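Local coordinates for protein Ara h 8 allergen isoform (Arachis hypogaea, PDB 6V8J) that probably binds hydrophobic ligands in an internal cavity, as in other Bet v 1-type pathogenesis-related plant allergens, possibly with a role in plant defense, at residues F100-E105 and I113-T118. Numbering follows the deposited sequence.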
loop_
_atom_site.group_PDB
_atom_site.type_symbol
_atom_site.label_atom_id
_atom_site.label_comp_id
_atom_site.label_asym_id
_atom_site.label_seq_id
_atom_site.Cartn_x
_atom_site.Cartn_y
_atom_site.Cartn_z
ATOM N N PHE A 100 3.474 -6.504 -0.838
ATOM C CA PHE A 100 4.265 -5.517 -0.087
ATOM C C PHE A 100 4.625 -6.077 1.284
ATOM O O PHE A 100 3.712 -6.655 1.991
ATOM C CB PHE A 100 3.450 -4.239 0.073
ATOM C CG PHE A 100 3.170 -3.491 -1.204
ATOM C CD1 PHE A 100 4.063 -2.541 -1.648
ATOM C CD2 PHE A 100 2.061 -3.791 -1.990
ATOM C CE1 PHE A 100 3.839 -1.861 -2.835
ATOM C CE2 PHE A 100 1.846 -3.119 -3.177
ATOM C CZ PHE A 100 2.721 -2.130 -3.571
ATOM N N LYS A 101 5.902 -5.921 1.653
ATOM C CA LYS A 101 6.364 -6.097 3.055
ATOM C C LYS A 101 6.955 -4.751 3.505
ATOM O O LYS A 101 7.903 -4.239 2.849
ATOM C CB LYS A 101 7.338 -7.268 3.187
ATOM C CG LYS A 101 6.797 -8.596 2.681
ATOM C CD LYS A 101 7.838 -9.627 2.283
ATOM C CE LYS A 101 8.297 -10.410 3.479
ATOM N NZ LYS A 101 9.659 -10.954 3.271
ATOM N N THR A 102 6.366 -4.207 4.568
ATOM C CA THR A 102 6.681 -2.841 5.053
ATOM C C THR A 102 7.105 -2.948 6.516
ATOM O O THR A 102 6.479 -3.707 7.258
ATOM C CB THR A 102 5.526 -1.859 4.794
ATOM O OG1 THR A 102 4.442 -2.090 5.685
ATOM C CG2 THR A 102 5.057 -1.866 3.358
ATOM N N LYS A 103 8.145 -2.210 6.880
ATOM C CA LYS A 103 8.572 -2.138 8.291
ATOM C C LYS A 103 9.191 -0.758 8.571
ATOM O O LYS A 103 9.983 -0.283 7.760
ATOM C CB LYS A 103 9.550 -3.284 8.550
ATOM C CG LYS A 103 10.024 -3.426 9.983
ATOM C CD LYS A 103 11.072 -4.490 10.152
ATOM C CE LYS A 103 11.307 -4.838 11.605
ATOM N NZ LYS A 103 11.735 -3.650 12.367
ATOM N N LEU A 104 8.887 -0.184 9.724
ATOM C CA LEU A 104 9.425 1.141 10.107
ATOM C C LEU A 104 10.351 0.932 11.305
ATOM O O LEU A 104 10.048 0.062 12.122
ATOM C CB LEU A 104 8.250 2.031 10.518
ATOM C CG LEU A 104 7.097 2.142 9.526
ATOM C CD1 LEU A 104 6.088 3.147 10.010
ATOM C CD2 LEU A 104 7.587 2.519 8.154
ATOM N N GLU A 105 11.405 1.731 11.432
ATOM C CA GLU A 105 12.133 1.766 12.727
ATOM C C GLU A 105 12.598 3.184 13.077
ATOM O O GLU A 105 12.660 4.023 12.185
ATOM C CB GLU A 105 13.268 0.746 12.760
ATOM C CG GLU A 105 14.400 1.019 11.794
ATOM C CD GLU A 105 15.626 0.138 11.999
ATOM O OE1 GLU A 105 15.502 -1.075 11.843
ATOM O OE2 GLU A 105 16.702 0.678 12.310
ATOM N N ILE A 113 12.185 3.817 6.758
ATOM C CA ILE A 113 11.052 3.049 6.175
ATOM C C ILE A 113 11.656 1.982 5.272
ATOM O O ILE A 113 12.403 2.339 4.375
ATOM C CB ILE A 113 10.094 3.976 5.402
ATOM C CG1 ILE A 113 9.476 5.048 6.303
ATOM C CG2 ILE A 113 9.039 3.177 4.661
ATOM C CD1 ILE A 113 9.109 6.326 5.589
ATOM N N LYS A 114 11.337 0.720 5.516
ATOM C CA LYS A 114 11.866 -0.345 4.645
ATOM C C LYS A 114 10.670 -0.973 3.935
ATOM O O LYS A 114 9.740 -1.365 4.619
ATOM C CB LYS A 114 12.677 -1.327 5.484
ATOM C CG LYS A 114 13.781 -0.686 6.318
ATOM C CD LYS A 114 14.629 -1.656 7.094
ATOM C CE LYS A 114 14.011 -2.054 8.414
ATOM N NZ LYS A 114 15.055 -2.302 9.429
ATOM N N VAL A 115 10.712 -0.966 2.612
ATOM C CA VAL A 115 9.659 -1.613 1.792
ATOM C C VAL A 115 10.300 -2.693 0.930
ATOM O O VAL A 115 11.315 -2.429 0.283
ATOM C CB VAL A 115 8.853 -0.597 0.971
ATOM C CG1 VAL A 115 7.979 -1.287 -0.050
ATOM C CG2 VAL A 115 8.007 0.269 1.875
ATOM N N SER A 116 9.678 -3.869 0.940
ATOM C CA SER A 116 9.987 -4.917 -0.051
ATOM C C SER A 116 8.734 -5.177 -0.883
ATOM O O SER A 116 7.685 -5.376 -0.303
ATOM C CB SER A 116 10.466 -6.144 0.637
ATOM O OG SER A 116 10.979 -7.043 -0.310
ATOM N N VAL A 117 8.852 -5.155 -2.200
ATOM C CA VAL A 117 7.643 -5.401 -3.033
ATOM C C VAL A 117 7.913 -6.584 -3.964
ATOM O O VAL A 117 9.031 -6.733 -4.431
ATOM C CB VAL A 117 7.189 -4.140 -3.782
ATOM C CG1 VAL A 117 8.261 -3.636 -4.710
ATOM C CG2 VAL A 117 5.861 -4.324 -4.506
ATOM N N THR A 118 6.880 -7.384 -4.191
ATOM C CA THR A 118 6.937 -8.568 -5.068
ATOM C C THR A 118 5.791 -8.496 -6.083
ATOM O O THR A 118 4.626 -8.565 -5.693
ATOM C CB THR A 118 6.914 -9.857 -4.239
ATOM O OG1 THR A 118 8.031 -9.897 -3.356
ATOM C CG2 THR A 118 6.886 -11.092 -5.102
#
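Lys-114 NZ meets Glu-105 OE1 at 2.7 Å in a salt bridge between neighbouring strands of the hairpin 95-107/110-121, part of the antiparallel sheet that curves round the long helix 129-151 in the Bet v 1 fold. The ammonium approaches from above the carboxylate plane, about 50° out of it. Bends at chi3 (-84°) and chi4 swing the Lys-114 chain across to Glu-105, and its CE passes Lys-103 CD on the way. Lys-103 NZ stops 4.6 Å from Lys-114 NZ, a like-charge approach that the Glu-105 carboxylate probably softens.

Between the backbones, Lys-101 with Ser-116 and Lys-103 with Lys-114 form hydrogen-bonded pairs, each closed by two reciprocal N-H...O bonds. The tightest runs from Ser-116 N to Lys-101 O, 2.6 Å and almost straight. CA-H...O contacts fill in between, as from Val-115 CA to Lys-101 O (3.3 Å).

The face carrying Phe-100, Thr-102 and Leu-104 turns inward. Leu-104 CD2 lies alongside Ile-113, 3.7 Å from its CG1 and nearly as close to CG2; Leu-19 of helix 16-25 touches both residues, and Phe-143 of helix 129-151 touches Ile-113. Next along, methyl meets methyl where Thr-102 CG2 faces Val-115 CG2 at 3.9 Å, while Thr-102 OG1 bonds to Tyr-81 O on strand 80-87. The Phe-100 ring, stacked with Tyr-83, brings its edge toward Val-115 CG1. Val-117 CG2, anti to its own backbone N, sits over one ring face in a CH-pi contact, displaced toward the rim and 3.6 Å from Phe-100 CE1.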